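Side-chain contacts in congerin-1 (Conger myriaster, PDB 1C1L), which binds beta-galactosides such as lactose as a homodimeric galectin, although its physiological role is not yet known: residues I90-D95 with F99-L104; N40-H45 with L120-L125; D47-Y52 with E74-N79; K16-G21 with V33-S38. All coordinates share one frame; numbering follows the deposited sequence.

Contacts 1, 2 and 4 are buried, whereas contact 3 lies partly open around the bound disaccharide. Contact 1 pairs neighbouring strands within one sheet, so backbone hydrogen bonds dominate it; contact 4 joins that sheet to the other across the core through aliphatic tips alone. Contacts 2 and 3 share strand 41-52, and both touch the galactose, but their chemistry differs: contact 2 has sparse van der Waals packing beside a histidine that meets the sugar, while contact 3 is a network of charges. Contacts 2 and 4 have centres about 7 Å apart and meet in the sheet that carries the sugar, where strand 30-35 neighbours both 41-52 and 122-127.

Contact 1: I90-D95 with F99-L104; sequences ITLSYD and FYIDIL
I90-Y94 and F99-I103 run antiparallel at 163°, with their short strand axes approaching to 4.5 Å; T91 with D102 and S93 with Y100 form the hydrogen-bonded pairs, and I90 with I103, L92 with I101 and Y94 with F99 the non-hydrogen-bonded ones. The bonds from T91 N to D102 O and from D102 N to T91 O, the latter 2.8 Å, are both nearly straight. On the face carrying the apolar residues, side chains lie next to one another and point the same way. Both branches of I101 are touched: I90 CG2 meets I101 CG2 at 3.9 Å, while L92 CD2 packs on I101 CG1. Next along, Y94 sets its CB over one face of the F99 ring, 3.6 Å from F99 CD2, and the two rings, although near parallel, are slid so far apart that they barely overlap. This is a beta hairpin of the galectin sandwich, and its apolar face is met by L46 and S43 of strand 41-52 and by V33 and V35 of strand 30-35. On the other face, S93 OG stands 3.6 Å from Y100 CB, and a water joins that hydroxyl to Y100 O. Beyond the paired residues, D95 turns its CG between its own backbone N and carbonyl carbon (chi1 53°), which brings the carboxylate to the phenol edge. Y100 OH donates to D95 OD2 over 2.6 Å, on the syn side but well out of the carboxylate plane, and D95 OD1 accepts from the amides of N97 and K98 in the hairpin turn.

Contact 2: N40-H45 with L120-L125; sequences NSLSLH and LPFLSL. With GAL (beta-D-galactopyranose), chain B.
S43 and L120 start toward each other from their alpha carbons, and their torsions complete the approach: chi1 of -75° puts S43 OG beside its own backbone N, and in L120 chi1 of -64° with chi2 of 171° carries CD2 to it. S43 OG then comes to 3.8 Å from L120 CD2, with S43 CB only slightly farther from the same methyl. The second touch is looser: F122 holds its ring anti to the backbone N, and L42 CD2 approaches it obliquely, 4.4 Å from F122 CD2. The alpha carbons confirm that this is packing between separated chains, L42 CA and F122 CA being 8.6 Å apart. S43 and L44 both face V35, a classic beta bulge at the corner where the chain changes direction. Past the bulge lies H45, whose imidazole reaches the galactose. H45 NE2 is 2.7 Å from GAL O4 in a hydrogen bond that either partner could donate, with the hydroxyl at the ring edge near its plane. The other nitrogen, H45 ND1, is hydrogen-bonded to N34 OD1, a second-shell grip that fixes how the ring is turned toward the sugar. Around these residues, F99 of strand 98-103 packs on both S43 and L120, and Y94 of strand 87-94 adds to the cover of L120. F122 and L123 pair in parallel with a strand of the second subunit, so the sheet holding strands 30-35, 41-52 and 122-127 continues across the dimer interface.

Contact 3: D47-Y52 with E74-N79; sequences DHRFNY and EQRSTN. With BGC (beta-D-glucopyranose), chain C; GAL (beta-D-galactopyranose), chain B.
R49 reaches toward E74 and R76 with its CB already directed at 74-79 and its chain extended from CG to NE. The side chain packs on V60 and R30, and Y52 CE2 lies over one face of the guanidinium. R49 NE is the first polar atom: it donates to D47 OD2 at 2.9 Å and 172°, in the guanidinium plane but from above the carboxylate plane. This salt bridge holds the flat group in position. R49 NH1 donates to BGC O3 at 2.8 Å and also bridges to D55. The last atom, R49 NH2, donates to GAL O4 and GAL O5, each at 3.0 Å; with NH1 on BGC O3, the group spans both sugars. R76 NH2 comes within 3.5 Å of R49 NH1, the guanidinium planes standing 85° apart; D55 pairs with both arginines, which probably offsets their charge. R76 also grips E74 OE1 side-on with NE and NH2. That leaves E74 OE2 to accept from BGC O3 at 2.6 Å and GAL O6 at 2.8 Å. This arginine-carboxylate network belongs to the galectin carbohydrate-recognition site, which H45, N62, R30 and W71 help to complete.

Contact 4: K16-G21 with V33-S38; sequences KFLTVG and VNVGES
V20 and V33 meet tip to tip, V20 CG2 lying 4.1 Å from V33 CG2. Two residues back from V20 and two on from V33, L18 CD2 approaches V35 CG1 to 4.3 Å, a second methyl contact made by side chains that likewise start toward each other. The V33 torsion suits the meeting: CG1 stands anti to the backbone N (chi1 177°), which places CG2 beside that N and on the side of V20. Backbone spacing shows that the chains are not paired as strands, since V20 CA and V33 CA are 8.3 Å apart and L18 CA and V35 CA 10.3 Å. The next shell is also apolar. L123 of strand 122-127 packs on V20, V33 and V35; I90 of strand 87-94 touches V20, and L92 reaches V35. From the other flank, V134 and L131 of strand 129-136 cover L18 and V20, and L5 of the second subunit packs on L18. Backbone hydrogen bonds of L18 with L92 and of V20 with I90 hold strand 18-24 against 87-94, while N34 N probably bonds S124 O, tying strand 30-35 to 122-127. T19 turns from this layer and joins T91 through their hydroxyls. Strands 18-24 and 30-35 lie in the two facing antiparallel sheets, so these methyl contacts form part of the hydrophobic interior of the galectin beta sandwich.

Contact 1: I90-D95 with F99-L104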
# COMPACT_ATOMS: atom_id res chain seq x y z
N ILE A 90 6.41 -2.79 11.21
CA ILE A 90 5.92 -4.03 11.77
C ILE A 90 5.58 -4.94 10.59
O ILE A 90 4.87 -4.53 9.67
CB ILE A 90 4.68 -3.76 12.66
CG1 ILE A 90 5.02 -2.85 13.83
CG2 ILE A 90 4.15 -5.10 13.15
CD1 ILE A 90 3.74 -2.28 14.48
N THR A 91 6.08 -6.17 10.60
CA THR A 91 5.77 -7.15 9.57
C THR A 91 4.86 -8.22 10.14
O THR A 91 5.11 -8.80 11.21
CB THR A 91 7.04 -7.82 9.04
OG1 THR A 91 7.86 -6.78 8.55
CG2 THR A 91 6.76 -8.88 7.97
N LEU A 92 3.82 -8.52 9.38
CA LEU A 92 2.83 -9.50 9.75
C LEU A 92 2.79 -10.60 8.71
O LEU A 92 2.88 -10.34 7.50
CB LEU A 92 1.44 -8.89 9.81
CG LEU A 92 1.12 -7.60 10.53
CD1 LEU A 92 -0.34 -7.22 10.31
CD2 LEU A 92 1.33 -7.80 12.02
N SER A 93 2.67 -11.82 9.17
CA SER A 93 2.41 -12.95 8.32
C SER A 93 1.49 -13.85 9.14
O SER A 93 1.28 -13.63 10.34
CB SER A 93 3.71 -13.67 7.94
OG SER A 93 4.51 -14.10 9.03
N TYR A 94 0.89 -14.86 8.53
CA TYR A 94 0.01 -15.74 9.25
C TYR A 94 -0.17 -17.06 8.53
O TYR A 94 0.14 -17.19 7.34
CB TYR A 94 -1.36 -15.07 9.43
CG TYR A 94 -2.15 -14.76 8.17
CD1 TYR A 94 -1.83 -13.67 7.35
CD2 TYR A 94 -3.23 -15.57 7.87
CE1 TYR A 94 -2.61 -13.39 6.23
CE2 TYR A 94 -4.02 -15.31 6.75
CZ TYR A 94 -3.70 -14.22 5.95
OH TYR A 94 -4.54 -13.94 4.90
N ASP A 95 -0.60 -18.06 9.26
CA ASP A 95 -1.05 -19.28 8.63
C ASP A 95 -2.46 -19.51 9.18
O ASP A 95 -2.96 -18.65 9.91
CB ASP A 95 -0.07 -20.42 8.97
CG ASP A 95 0.25 -20.68 10.43
OD1 ASP A 95 -0.62 -20.58 11.30
OD2 ASP A 95 1.39 -21.03 10.69
N PHE A 99 -1.02 -15.74 13.75
CA PHE A 99 -0.42 -14.54 13.21
C PHE A 99 0.94 -14.50 13.87
O PHE A 99 1.12 -14.85 15.05
CB PHE A 99 -1.13 -13.26 13.61
CG PHE A 99 -2.39 -13.06 12.80
CD1 PHE A 99 -3.59 -13.63 13.22
CD2 PHE A 99 -2.32 -12.32 11.61
CE1 PHE A 99 -4.73 -13.48 12.43
CE2 PHE A 99 -3.47 -12.18 10.83
CZ PHE A 99 -4.67 -12.75 11.24
N TYR A 100 1.89 -14.03 13.08
CA TYR A 100 3.27 -13.86 13.47
C TYR A 100 3.57 -12.38 13.27
O TYR A 100 3.47 -11.85 12.15
CB TYR A 100 4.15 -14.73 12.58
CG TYR A 100 3.72 -16.18 12.61
CD1 TYR A 100 4.10 -16.97 13.69
CD2 TYR A 100 2.96 -16.73 11.58
CE1 TYR A 100 3.72 -18.30 13.75
CE2 TYR A 100 2.57 -18.07 11.63
CZ TYR A 100 2.96 -18.85 12.73
OH TYR A 100 2.60 -20.17 12.83
N ILE A 101 3.93 -11.70 14.35
CA ILE A 101 4.15 -10.27 14.37
C ILE A 101 5.61 -10.01 14.62
O ILE A 101 6.17 -10.37 15.67
CB ILE A 101 3.27 -9.63 15.47
CG1 ILE A 101 1.80 -9.94 15.21
CG2 ILE A 101 3.49 -8.12 15.51
CD1 ILE A 101 0.94 -10.12 16.48
N ASP A 102 6.29 -9.43 13.66
CA ASP A 102 7.69 -9.13 13.81
C ASP A 102 7.85 -7.62 13.86
O ASP A 102 7.72 -6.94 12.84
CB ASP A 102 8.42 -9.77 12.62
CG ASP A 102 9.93 -9.59 12.53
OD1 ASP A 102 10.47 -8.58 12.97
OD2 ASP A 102 10.58 -10.47 11.99
N ILE A 103 8.17 -7.09 15.03
CA ILE A 103 8.39 -5.66 15.16
C ILE A 103 9.87 -5.40 14.90
O ILE A 103 10.76 -6.07 15.44
CB ILE A 103 7.96 -5.22 16.57
CG1 ILE A 103 6.48 -5.50 16.73
CG2 ILE A 103 8.25 -3.73 16.78
CD1 ILE A 103 6.01 -5.41 18.19
N LEU A 104 10.17 -4.48 13.99
CA LEU A 104 11.55 -4.17 13.66
C LEU A 104 12.25 -3.62 14.88
O LEU A 104 11.77 -2.67 15.49
CB LEU A 104 11.60 -3.16 12.55
CG LEU A 104 12.98 -2.75 12.08
CD1 LEU A 104 13.66 -3.92 11.38
CD2 LEU A 104 12.82 -1.54 11.18
O HOH W 1 9.49 -5.23 10.56
O HOH W 2 5.84 -11.91 10.19

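Contact 2: N40-H45 with L120-L125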
# COMPACT_ATOMS: atom_id res chain seq x y z
N ASN A 40 -14.94 -3.05 11.30
CA ASN A 40 -15.75 -3.77 12.27
C ASN A 40 -15.44 -5.23 12.46
O ASN A 40 -15.87 -5.83 13.45
CB ASN A 40 -17.22 -3.66 11.92
CG ASN A 40 -17.86 -2.53 12.68
OD1 ASN A 40 -18.87 -2.69 13.36
ND2 ASN A 40 -17.29 -1.32 12.67
N SER A 41 -14.69 -5.82 11.54
CA SER A 41 -14.45 -7.24 11.61
C SER A 41 -12.95 -7.38 11.39
O SER A 41 -12.41 -7.34 10.27
CB SER A 41 -15.31 -7.87 10.53
OG SER A 41 -15.37 -9.26 10.72
N LEU A 42 -12.26 -7.50 12.52
CA LEU A 42 -10.81 -7.51 12.52
C LEU A 42 -10.24 -8.81 13.05
O LEU A 42 -10.64 -9.25 14.14
CB LEU A 42 -10.31 -6.36 13.39
CG LEU A 42 -10.67 -4.95 12.97
CD1 LEU A 42 -10.22 -3.98 14.04
CD2 LEU A 42 -10.02 -4.63 11.63
N SER A 43 -9.34 -9.46 12.29
CA SER A 43 -8.64 -10.64 12.80
C SER A 43 -7.51 -10.23 13.74
O SER A 43 -7.17 -10.98 14.65
CB SER A 43 -8.07 -11.46 11.65
OG SER A 43 -9.11 -12.17 11.01
N LEU A 44 -6.89 -9.06 13.59
CA LEU A 44 -5.84 -8.64 14.50
C LEU A 44 -5.92 -7.14 14.67
O LEU A 44 -6.00 -6.39 13.69
CB LEU A 44 -4.45 -9.04 13.96
CG LEU A 44 -3.24 -8.55 14.77
CD1 LEU A 44 -3.20 -9.22 16.13
CD2 LEU A 44 -1.97 -8.84 13.99
N HIS A 45 -5.96 -6.75 15.94
CA HIS A 45 -5.89 -5.36 16.37
C HIS A 45 -4.63 -5.38 17.21
O HIS A 45 -4.60 -6.06 18.24
CB HIS A 45 -7.10 -5.00 17.23
CG HIS A 45 -7.01 -3.67 17.98
ND1 HIS A 45 -7.14 -2.44 17.52
CD2 HIS A 45 -6.86 -3.58 19.34
CE1 HIS A 45 -7.07 -1.60 18.53
NE2 HIS A 45 -6.90 -2.30 19.62
N LEU A 120 -6.87 -11.65 3.88
CA LEU A 120 -7.33 -10.49 4.64
C LEU A 120 -7.36 -9.27 3.73
O LEU A 120 -6.29 -8.81 3.31
CB LEU A 120 -6.40 -10.18 5.80
CG LEU A 120 -6.30 -11.24 6.89
CD1 LEU A 120 -5.19 -10.87 7.85
CD2 LEU A 120 -7.60 -11.35 7.65
N PRO A 121 -8.52 -8.74 3.35
CA PRO A 121 -8.67 -7.65 2.39
C PRO A 121 -8.49 -6.23 2.90
O PRO A 121 -8.44 -5.29 2.11
CB PRO A 121 -10.05 -7.87 1.83
CG PRO A 121 -10.80 -8.30 3.06
CD PRO A 121 -9.84 -9.29 3.68
N PHE A 122 -8.42 -6.04 4.22
CA PHE A 122 -8.44 -4.70 4.78
C PHE A 122 -7.33 -4.43 5.78
O PHE A 122 -7.01 -5.27 6.63
CB PHE A 122 -9.82 -4.52 5.42
CG PHE A 122 -10.03 -3.21 6.16
CD1 PHE A 122 -10.51 -2.10 5.47
CD2 PHE A 122 -9.72 -3.12 7.52
CE1 PHE A 122 -10.69 -0.89 6.15
CE2 PHE A 122 -9.90 -1.91 8.19
CZ PHE A 122 -10.38 -0.80 7.50
N LEU A 123 -6.80 -3.22 5.67
CA LEU A 123 -5.75 -2.74 6.56
C LEU A 123 -6.03 -1.30 6.98
O LEU A 123 -6.37 -0.46 6.13
CB LEU A 123 -4.38 -2.80 5.86
CG LEU A 123 -3.17 -2.09 6.52
CD1 LEU A 123 -2.78 -2.81 7.79
CD2 LEU A 123 -2.01 -2.05 5.55
N SER A 124 -5.90 -1.00 8.27
CA SER A 124 -5.94 0.37 8.73
C SER A 124 -4.96 0.56 9.88
O SER A 124 -4.65 -0.37 10.63
CB SER A 124 -7.37 0.74 9.21
OG SER A 124 -7.87 0.10 10.39
N LEU A 125 -4.53 1.79 10.03
CA LEU A 125 -3.75 2.19 11.18
C LEU A 125 -4.69 3.15 11.88
O LEU A 125 -5.37 3.93 11.22
CB LEU A 125 -2.49 2.88 10.70
CG LEU A 125 -1.57 3.48 11.74
CD1 LEU A 125 -0.14 3.06 11.46
CD2 LEU A 125 -1.76 4.98 11.74
C1 GAL B . -10.31 -1.49 24.51
C2 GAL B . -10.12 -0.21 23.69
C3 GAL B . -10.22 -0.51 22.20
C4 GAL B . -9.28 -1.67 21.81
C5 GAL B . -9.50 -2.86 22.74
C6 GAL B . -8.53 -3.99 22.47
O2 GAL B . -11.13 0.73 24.06
O3 GAL B . -9.88 0.66 21.47
O4 GAL B . -7.94 -1.22 21.91
O5 GAL B . -9.35 -2.46 24.12
O6 GAL B . -8.81 -5.09 23.30

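Contact 3: D47-Y52 with E74-N79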
# COMPACT_ATOMS: atom_id res chain seq x y z
N ASP A 47 -2.37 -3.05 19.35
CA ASP A 47 -2.37 -1.74 19.95
C ASP A 47 -1.13 -1.47 20.80
O ASP A 47 -0.83 -2.23 21.73
CB ASP A 47 -3.65 -1.62 20.79
CG ASP A 47 -4.12 -0.21 21.06
OD1 ASP A 47 -3.83 0.72 20.32
OD2 ASP A 47 -4.82 -0.03 22.05
N HIS A 48 -0.33 -0.47 20.44
CA HIS A 48 0.82 -0.05 21.24
C HIS A 48 0.35 1.11 22.07
O HIS A 48 0.04 2.18 21.55
CB HIS A 48 2.01 0.40 20.38
CG HIS A 48 2.85 -0.76 19.86
ND1 HIS A 48 2.57 -1.53 18.84
CD2 HIS A 48 4.04 -1.23 20.38
CE1 HIS A 48 3.49 -2.44 18.70
NE2 HIS A 48 4.38 -2.26 19.63
N ARG A 49 0.23 0.88 23.37
CA ARG A 49 -0.24 1.89 24.30
C ARG A 49 0.93 2.46 25.06
O ARG A 49 1.60 1.78 25.85
CB ARG A 49 -1.24 1.26 25.28
CG ARG A 49 -2.44 0.64 24.58
CD ARG A 49 -3.37 0.01 25.58
NE ARG A 49 -4.57 -0.39 24.87
CZ ARG A 49 -5.66 -0.92 25.39
NH1 ARG A 49 -5.74 -1.16 26.69
NH2 ARG A 49 -6.67 -1.23 24.60
N PHE A 50 1.18 3.73 24.78
CA PHE A 50 2.27 4.47 25.39
C PHE A 50 1.83 4.99 26.75
O PHE A 50 2.30 4.51 27.79
CB PHE A 50 2.69 5.64 24.50
CG PHE A 50 3.31 5.16 23.20
CD1 PHE A 50 2.49 4.71 22.16
CD2 PHE A 50 4.70 5.15 23.06
CE1 PHE A 50 3.07 4.25 20.98
CE2 PHE A 50 5.26 4.69 21.88
CZ PHE A 50 4.45 4.24 20.84
N ASN A 51 0.87 5.89 26.76
CA ASN A 51 0.45 6.57 27.98
C ASN A 51 -1.06 6.56 27.87
O ASN A 51 -1.71 7.41 27.25
CB ASN A 51 1.03 7.98 27.97
CG ASN A 51 0.44 8.90 29.03
OD1 ASN A 51 -0.12 8.44 30.03
ND2 ASN A 51 0.50 10.22 28.88
N TYR A 52 -1.61 5.49 28.40
CA TYR A 52 -3.03 5.28 28.28
C TYR A 52 -3.54 4.81 29.62
O TYR A 52 -3.84 3.64 29.85
CB TYR A 52 -3.24 4.25 27.16
CG TYR A 52 -4.70 4.02 26.84
CD1 TYR A 52 -5.44 5.06 26.27
CD2 TYR A 52 -5.30 2.79 27.09
CE1 TYR A 52 -6.77 4.87 25.93
CE2 TYR A 52 -6.64 2.59 26.76
CZ TYR A 52 -7.36 3.64 26.18
OH TYR A 52 -8.66 3.45 25.80
N GLU A 74 -8.06 -10.21 25.39
CA GLU A 74 -6.80 -9.54 25.15
C GLU A 74 -5.62 -10.43 25.48
O GLU A 74 -5.66 -11.26 26.40
CB GLU A 74 -6.67 -8.30 26.00
CG GLU A 74 -7.76 -7.30 25.69
CD GLU A 74 -7.63 -5.99 26.46
OE1 GLU A 74 -6.97 -5.94 27.49
OE2 GLU A 74 -8.20 -5.01 26.01
N GLN A 75 -4.59 -10.32 24.65
CA GLN A 75 -3.28 -10.86 24.95
C GLN A 75 -2.41 -9.61 25.02
O GLN A 75 -2.48 -8.70 24.19
CB GLN A 75 -2.81 -11.82 23.87
CG GLN A 75 -3.69 -13.07 23.92
CD GLN A 75 -3.06 -14.27 23.23
OE1 GLN A 75 -1.85 -14.28 23.00
NE2 GLN A 75 -3.79 -15.33 22.94
N ARG A 76 -1.65 -9.50 26.10
CA ARG A 76 -0.83 -8.34 26.40
C ARG A 76 0.64 -8.69 26.47
O ARG A 76 0.99 -9.84 26.78
CB ARG A 76 -1.21 -7.73 27.73
CG ARG A 76 -2.59 -7.11 27.64
CD ARG A 76 -3.14 -6.77 29.00
NE ARG A 76 -4.34 -5.97 28.82
CZ ARG A 76 -4.32 -4.67 29.10
NH1 ARG A 76 -3.22 -4.11 29.56
NH2 ARG A 76 -5.40 -3.91 28.87
N SER A 77 1.47 -7.71 26.20
CA SER A 77 2.90 -7.87 26.34
C SER A 77 3.42 -6.55 26.86
O SER A 77 2.92 -5.49 26.48
CB SER A 77 3.56 -8.17 24.99
OG SER A 77 4.98 -8.27 25.12
N THR A 78 4.45 -6.56 27.72
CA THR A 78 5.10 -5.31 28.06
C THR A 78 6.52 -5.31 27.49
O THR A 78 7.42 -4.62 27.97
CB THR A 78 5.16 -5.10 29.58
OG1 THR A 78 5.74 -6.27 30.15
CG2 THR A 78 3.79 -4.70 30.08
N ASN A 79 6.80 -6.13 26.48
CA ASN A 79 8.11 -6.12 25.84
C ASN A 79 7.95 -5.05 24.76
O ASN A 79 7.71 -5.32 23.58
CB ASN A 79 8.38 -7.51 25.25
CG ASN A 79 9.85 -7.63 24.88
OD1 ASN A 79 10.61 -6.67 25.03
ND2 ASN A 79 10.32 -8.77 24.41
C2 BGC C . -9.56 -3.44 28.87
C3 BGC C . -9.23 -2.37 27.81
C4 BGC C . -10.34 -2.32 26.78
C5 BGC C . -11.69 -2.08 27.48
C6 BGC C . -12.85 -2.04 26.51
C1 BGC C . -10.95 -3.21 29.46
O1 BGC C . -11.28 -4.25 30.29
O2 BGC C . -8.59 -3.39 29.90
O3 BGC C . -8.00 -2.68 27.19
O4 BGC C . -10.09 -1.23 25.85
O5 BGC C . -11.92 -3.17 28.40
O6 BGC C . -12.97 -3.25 25.78
C1 GAL B . -10.31 -1.49 24.51
C2 GAL B . -10.12 -0.21 23.69
C3 GAL B . -10.22 -0.51 22.20
C4 GAL B . -9.28 -1.67 21.81
C5 GAL B . -9.50 -2.86 22.74
C6 GAL B . -8.53 -3.99 22.47
O2 GAL B . -11.13 0.73 24.06
O3 GAL B . -9.88 0.66 21.47
O4 GAL B . -7.94 -1.22 21.91
O5 GAL B . -9.35 -2.46 24.12
O6 GAL B . -8.81 -5.09 23.30

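Contact 4: K16-G21 with V33-S38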
# COMPACT_ATOMS: atom_id res chain seq x y z
N LYS A 16 2.44 -14.73 2.85
CA LYS A 16 2.94 -13.44 2.40
C LYS A 16 3.37 -12.64 3.62
O LYS A 16 2.86 -12.88 4.73
CB LYS A 16 1.86 -12.67 1.65
CG LYS A 16 1.25 -13.37 0.45
CD LYS A 16 2.29 -13.54 -0.64
CE LYS A 16 1.68 -14.27 -1.81
NZ LYS A 16 2.65 -14.44 -2.87
N PHE A 17 4.24 -11.67 3.47
CA PHE A 17 4.73 -10.83 4.55
C PHE A 17 4.29 -9.42 4.24
O PHE A 17 4.70 -8.84 3.23
CB PHE A 17 6.25 -10.88 4.64
CG PHE A 17 6.68 -12.26 5.11
CD1 PHE A 17 6.75 -13.31 4.20
CD2 PHE A 17 6.95 -12.49 6.46
CE1 PHE A 17 7.07 -14.59 4.63
CE2 PHE A 17 7.28 -13.77 6.89
CZ PHE A 17 7.34 -14.82 5.98
N LEU A 18 3.43 -8.88 5.07
CA LEU A 18 2.96 -7.51 4.95
C LEU A 18 3.74 -6.63 5.91
O LEU A 18 3.73 -6.88 7.12
CB LEU A 18 1.47 -7.45 5.27
CG LEU A 18 0.81 -6.08 5.29
CD1 LEU A 18 0.72 -5.57 3.87
CD2 LEU A 18 -0.58 -6.17 5.88
N THR A 19 4.47 -5.62 5.46
CA THR A 19 5.16 -4.71 6.35
C THR A 19 4.42 -3.39 6.32
O THR A 19 4.07 -2.91 5.24
CB THR A 19 6.61 -4.50 5.90
OG1 THR A 19 7.23 -5.77 6.02
CG2 THR A 19 7.40 -3.48 6.72
N VAL A 20 4.14 -2.82 7.49
CA VAL A 20 3.57 -1.49 7.57
C VAL A 20 4.67 -0.63 8.19
O VAL A 20 5.40 -1.07 9.09
CB VAL A 20 2.29 -1.48 8.45
CG1 VAL A 20 1.19 -2.23 7.70
CG2 VAL A 20 2.51 -2.15 9.80
N GLY A 21 4.83 0.58 7.69
CA GLY A 21 5.81 1.52 8.21
C GLY A 21 5.16 2.87 8.37
O GLY A 21 4.16 3.18 7.69
N VAL A 33 -2.48 -1.18 14.62
CA VAL A 33 -2.45 -1.74 13.27
C VAL A 33 -3.61 -2.72 13.30
O VAL A 33 -3.73 -3.56 14.21
CB VAL A 33 -1.15 -2.52 12.99
CG1 VAL A 33 -1.22 -3.15 11.61
CG2 VAL A 33 0.04 -1.57 13.08
N ASN A 34 -4.50 -2.59 12.32
CA ASN A 34 -5.70 -3.40 12.24
C ASN A 34 -5.78 -4.12 10.90
O ASN A 34 -5.73 -3.45 9.87
CB ASN A 34 -6.93 -2.53 12.37
CG ASN A 34 -6.86 -1.68 13.62
OD1 ASN A 34 -7.17 -2.13 14.73
ND2 ASN A 34 -6.39 -0.44 13.51
N VAL A 35 -5.87 -5.45 10.88
CA VAL A 35 -6.10 -6.20 9.64
C VAL A 35 -7.31 -7.10 9.81
O VAL A 35 -7.57 -7.70 10.88
CB VAL A 35 -4.91 -7.12 9.20
CG1 VAL A 35 -3.79 -6.23 8.69
CG2 VAL A 35 -4.40 -7.99 10.33
N GLY A 36 -8.09 -7.20 8.75
CA GLY A 36 -9.26 -8.03 8.77
C GLY A 36 -10.07 -7.82 7.52
O GLY A 36 -9.53 -7.59 6.43
N GLU A 37 -11.38 -7.86 7.69
CA GLU A 37 -12.29 -7.67 6.57
C GLU A 37 -12.78 -6.22 6.47
O GLU A 37 -13.11 -5.73 5.40
CB GLU A 37 -13.50 -8.55 6.72
CG GLU A 37 -13.38 -10.08 6.85
CD GLU A 37 -14.77 -10.72 6.95
OE1 GLU A 37 -15.67 -10.12 7.53
OE2 GLU A 37 -14.95 -11.82 6.44
N SER A 38 -12.82 -5.51 7.59
CA SER A 38 -13.32 -4.15 7.64
C SER A 38 -12.96 -3.62 9.01
O SER A 38 -12.54 -4.40 9.87
CB SER A 38 -14.86 -4.13 7.46
OG SER A 38 -15.61 -4.76 8.51